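Local coordinates for acyl-CoA Binding Protein (Moniliophthora perniciosa, PDB 3FP5) that probably binds long-chain acyl-CoA esters in fatty acid metabolism, as an all-helical acyl-CoA binding protein from a fungal pathogen of cacao, at residues V12-S17 / E82-I87; F8-E13 / A101-A106. One frame throughout, in Å; residues are numbered along the deposited sequence. Where two conformers were deposited one is given.

Contact 1. Residues V12-S17 / E82-I87; sequences VEIVQS and EKLLEI
L84 swings its CG anti to the backbone N (chi1 176°), which sends both methyls out from helix 73-91 to meet I14 and V15. On the other side, I14 has chi1 at -71°, so CG2 is the branch opposite its own N and CG1 lies beside that N. The leucine meets its partners through its two methyls, and I14 answers with CG2 and its CB. L84 CD2 rests 3.9 Å from I14 CG2 and 4.0 Å from I14 CB, the two side chains crossing at roughly a right angle, so a leucine methyl sits against the beta-branch of the isoleucine. V15 comes alongside instead: it runs past L84 in the opposite sense, and its CG2 lies 4.1 Å from L84 CD1. One leucine therefore reaches two successive residues of helix 5-17, and with V15 CA and L84 CA still 7.6 Å apart this is a light, wholly apolar contact. Further along helix 5-17, I14 O takes two donors from S17. S17 OG donates to I14 O at 2.7 Å, in the carbonyl plane and on a lone pair, while S17 N makes the other bond. Behind L84, K83 NZ bridges to E86 OE1 on the syn side of the carboxylate and also makes a cation-pi contact with Y33. In the helical bundle of the acyl-CoA binding fold, the contact joins the first helix to helix 73-91; I103 of helix 94-105 packs on both I14 and L84, and Y80, one turn before L84, touches V15.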
# COMPACT_ATOMS: atom_id res chain seq x y z
N VAL A 12 -2.33 -2.24 6.28
CA VAL A 12 -1.86 -3.45 5.61
C VAL A 12 -2.86 -4.60 5.84
O VAL A 12 -3.22 -5.32 4.91
CB VAL A 12 -0.47 -3.86 6.12
CG1 VAL A 12 -0.09 -5.27 5.67
CG2 VAL A 12 0.57 -2.84 5.65
N GLU A 13 -3.29 -4.77 7.09
CA GLU A 13 -4.27 -5.80 7.41
C GLU A 13 -5.53 -5.63 6.58
O GLU A 13 -6.09 -6.60 6.06
CB GLU A 13 -4.62 -5.75 8.90
CG GLU A 13 -5.65 -6.77 9.30
CD GLU A 13 -6.06 -6.63 10.75
OE1 GLU A 13 -5.56 -5.70 11.44
OE2 GLU A 13 -6.88 -7.47 11.20
N ILE A 14 -5.98 -4.38 6.45
CA ILE A 14 -7.18 -4.09 5.67
C ILE A 14 -6.96 -4.40 4.18
O ILE A 14 -7.77 -5.08 3.56
CB ILE A 14 -7.63 -2.62 5.87
CG1 ILE A 14 -8.20 -2.46 7.29
CG2 ILE A 14 -8.67 -2.22 4.83
CD1 ILE A 14 -8.33 -1.02 7.73
N VAL A 15 -5.87 -3.90 3.62
CA VAL A 15 -5.56 -4.13 2.22
C VAL A 15 -5.49 -5.63 1.92
O VAL A 15 -6.06 -6.10 0.93
CB VAL A 15 -4.24 -3.44 1.82
CG1 VAL A 15 -3.78 -3.95 0.47
CG2 VAL A 15 -4.44 -1.92 1.80
N GLN A 16 -4.81 -6.38 2.79
CA GLN A 16 -4.71 -7.84 2.62
C GLN A 16 -6.06 -8.53 2.69
O GLN A 16 -6.23 -9.63 2.16
CB GLN A 16 -3.76 -8.44 3.65
CG GLN A 16 -2.31 -8.11 3.42
CD GLN A 16 -1.44 -8.51 4.59
OE1 GLN A 16 -1.93 -8.75 5.70
NE2 GLN A 16 -0.13 -8.57 4.37
N SER A 17 -7.01 -7.87 3.34
CA SER A 17 -8.33 -8.42 3.63
C SER A 17 -9.28 -8.32 2.45
O SER A 17 -10.25 -9.08 2.35
CB SER A 17 -8.95 -7.70 4.84
OG SER A 17 -9.80 -6.61 4.46
N GLU A 82 -2.42 6.82 3.52
CA GLU A 82 -3.17 7.82 2.78
C GLU A 82 -3.80 7.28 1.49
O GLU A 82 -4.92 7.66 1.14
CB GLU A 82 -2.29 9.04 2.51
CG GLU A 82 -2.10 9.88 3.75
CD GLU A 82 -1.21 11.07 3.50
OE1 GLU A 82 -0.63 11.16 2.40
OE2 GLU A 82 -1.10 11.92 4.41
N LYS A 83 -3.09 6.40 0.78
CA LYS A 83 -3.66 5.80 -0.43
C LYS A 83 -4.90 4.96 -0.08
O LYS A 83 -5.91 5.00 -0.79
CB LYS A 83 -2.64 4.93 -1.16
CG LYS A 83 -3.20 4.24 -2.40
CD LYS A 83 -3.77 5.25 -3.38
CE LYS A 83 -2.65 6.09 -3.99
NZ LYS A 83 -3.17 7.04 -5.00
N LEU A 84 -4.82 4.20 1.00
CA LEU A 84 -5.97 3.41 1.42
C LEU A 84 -7.13 4.33 1.81
O LEU A 84 -8.29 4.09 1.44
CB LEU A 84 -5.59 2.48 2.59
CG LEU A 84 -6.77 1.67 3.15
CD1 LEU A 84 -7.42 0.82 2.04
CD2 LEU A 84 -6.30 0.80 4.30
N LEU A 85 -6.83 5.39 2.56
CA LEU A 85 -7.90 6.32 2.95
C LEU A 85 -8.56 6.94 1.72
O LEU A 85 -9.79 7.07 1.67
CB LEU A 85 -7.38 7.40 3.90
CG LEU A 85 -7.04 6.87 5.29
CD1 LEU A 85 -6.39 7.94 6.15
CD2 LEU A 85 -8.31 6.34 5.96
N GLU A 86 -7.75 7.32 0.74
CA GLU A 86 -8.25 7.87 -0.52
C GLU A 86 -9.24 6.89 -1.14
O GLU A 86 -10.36 7.25 -1.49
CB GLU A 86 -7.08 8.10 -1.48
CG GLU A 86 -7.49 8.51 -2.87
CD GLU A 86 -6.30 8.59 -3.82
OE1 GLU A 86 -5.15 8.40 -3.37
OE2 GLU A 86 -6.53 8.85 -5.02
N ILE A 87 -8.82 5.63 -1.24
CA ILE A 87 -9.63 4.59 -1.86
C ILE A 87 -10.93 4.34 -1.09
O ILE A 87 -11.99 4.16 -1.69
CB ILE A 87 -8.83 3.28 -2.00
CG1 ILE A 87 -7.81 3.42 -3.13
CG2 ILE A 87 -9.76 2.10 -2.26
CD1 ILE A 87 -6.72 2.34 -3.12

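Contact 2. Residues F8-E13 / A101-A106; sequences FDKAVE and AEIEAA
K10 lays its aliphatic stem over I103 and the backbone beside it, with CG 4.3 Å from I103 CA and 4.5 Å from I103 CG1. The same K10 CG makes a loose approach to E102 O, at 4.1 Å. A106 was modelled in two conformers; in one of them its CB comes near K10 CB, a contact best taken as doubtful. From there the lysine folds back on its own helix: bends at chi2 (53°) and chi3 (65°) carry K10 NZ to E13 OE1 at 2.9 Å, a salt bridge met on the syn side but 31° out of the carboxylate plane. Members of this family are classically bundles of four helices, and helix 94-105, packed here on the first helix, is an addition to that count, in keeping with the new topology reported for this protein. A water links the two helices, accepting from K10 NZ at 2.8 Å and donating to E102 OE1 at 2.7 Å, while the charged ends of K10 and E102 do not touch directly. With K10 cut back to an alanine, E13 is likely to lose its salt-bridge mate and the water its donor, and the flank of I103 would probably be less covered. Nearer the chain end, K7 donates from NZ to the carbonyl oxygens of I103 and E104.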
# COMPACT_ATOMS: atom_id res chain seq x y z
N PHE A 8 -0.03 2.16 9.89
CA PHE A 8 0.44 1.42 8.72
C PHE A 8 0.05 -0.06 8.82
O PHE A 8 -0.49 -0.63 7.88
CB PHE A 8 1.96 1.56 8.58
CG PHE A 8 2.57 0.63 7.56
CD1 PHE A 8 2.42 0.89 6.20
CD2 PHE A 8 3.26 -0.50 7.96
CE1 PHE A 8 2.98 0.04 5.24
CE2 PHE A 8 3.83 -1.38 7.00
CZ PHE A 8 3.69 -1.11 5.65
N ASP A 9 0.32 -0.68 9.97
CA ASP A 9 0.04 -2.11 10.11
C ASP A 9 -1.47 -2.39 9.98
O ASP A 9 -1.88 -3.38 9.36
CB ASP A 9 0.60 -2.64 11.44
CG ASP A 9 2.13 -2.68 11.47
OD1 ASP A 9 2.76 -2.63 10.40
OD2 ASP A 9 2.70 -2.80 12.57
N LYS A 10 -2.30 -1.51 10.52
CA LYS A 10 -3.75 -1.67 10.37
C LYS A 10 -4.16 -1.56 8.90
O LYS A 10 -4.95 -2.36 8.39
CB LYS A 10 -4.50 -0.65 11.24
CG LYS A 10 -6.03 -0.77 11.22
CD LYS A 10 -6.54 -2.19 11.54
CE LYS A 10 -6.21 -2.60 12.96
NZ LYS A 10 -6.79 -3.91 13.36
N ALA A 11 -3.60 -0.57 8.20
CA ALA A 11 -3.87 -0.40 6.77
C ALA A 11 -3.49 -1.66 5.98
O ALA A 11 -4.24 -2.09 5.09
CB ALA A 11 -3.13 0.83 6.22
N VAL A 12 -2.33 -2.24 6.28
CA VAL A 12 -1.86 -3.45 5.61
C VAL A 12 -2.86 -4.60 5.84
O VAL A 12 -3.22 -5.32 4.91
CB VAL A 12 -0.47 -3.86 6.12
CG1 VAL A 12 -0.09 -5.27 5.67
CG2 VAL A 12 0.57 -2.84 5.65
N GLU A 13 -3.29 -4.77 7.09
CA GLU A 13 -4.27 -5.80 7.41
C GLU A 13 -5.53 -5.63 6.58
O GLU A 13 -6.09 -6.60 6.06
CB GLU A 13 -4.62 -5.75 8.90
CG GLU A 13 -5.65 -6.77 9.30
CD GLU A 13 -6.06 -6.63 10.75
OE1 GLU A 13 -5.56 -5.70 11.44
OE2 GLU A 13 -6.88 -7.47 11.20
N ALA A 101 -12.73 4.42 10.05
CA ALA A 101 -12.81 4.55 11.50
C ALA A 101 -11.79 3.68 12.24
O ALA A 101 -11.23 4.11 13.26
CB ALA A 101 -14.22 4.28 11.98
N GLU A 102 -11.53 2.48 11.74
CA GLU A 102 -10.56 1.57 12.37
C GLU A 102 -9.14 2.10 12.23
O GLU A 102 -8.33 1.99 13.15
CB GLU A 102 -10.60 0.18 11.73
CG GLU A 102 -11.76 -0.66 12.14
CD GLU A 102 -11.75 -0.96 13.62
OE1 GLU A 102 -11.10 -1.94 14.06
OE2 GLU A 102 -12.43 -0.19 14.33
N ILE A 103 -8.83 2.65 11.06
CA ILE A 103 -7.53 3.28 10.85
C ILE A 103 -7.36 4.47 11.81
O ILE A 103 -6.32 4.60 12.46
CB ILE A 103 -7.34 3.70 9.39
CG1 ILE A 103 -7.38 2.47 8.47
CG2 ILE A 103 -6.00 4.43 9.22
CD1 ILE A 103 -7.53 2.80 7.00
N GLU A 104 -8.35 5.29 11.92
CA GLU A 104 -8.31 6.45 12.81
C GLU A 104 -8.04 6.07 14.26
O GLU A 104 -7.40 6.83 15.00
CB GLU A 104 -9.62 7.24 12.75
CG GLU A 104 -9.63 8.49 13.58
CD GLU A 104 -8.62 9.51 13.09
OE1 GLU A 104 -8.11 9.34 11.97
OE2 GLU A 104 -8.35 10.49 13.84
N ALA A 105 -8.60 4.96 14.69
CA ALA A 105 -8.51 4.54 16.08
C ALA A 105 -7.27 3.68 16.37
O ALA A 105 -7.03 3.31 17.52
CB ALA A 105 -9.78 3.78 16.48
N ALA A 106 -6.50 3.39 15.33
CA ALA A 106 -5.31 2.54 15.46
C ALA A 106 -4.15 3.30 16.11
O ALA A 106 -3.95 4.47 15.84
CB ALA A 106 -4.89 2.03 14.09
O HOH W 1 -9.54 -3.81 12.91

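Both contacts start from helix 5-17, on ranges that share V12 and E13, and their centres lie 8 Å apart. Along the chain this helix comes first, helix 73-91 follows some fifty-five residues later, and helix 94-105 comes next. Contact 1 is the more central of the two, about 6 Å from the centre of the chain against about 12 Å for contact 2. They merge into one apolar patch, in which L84 CD2 is 3.6 Å from I103 CD1 and I14 CD1 is 3.7 Å from I103 CG1. The last helix is thus packed against both the first helix and the one just before it, extending the bundle.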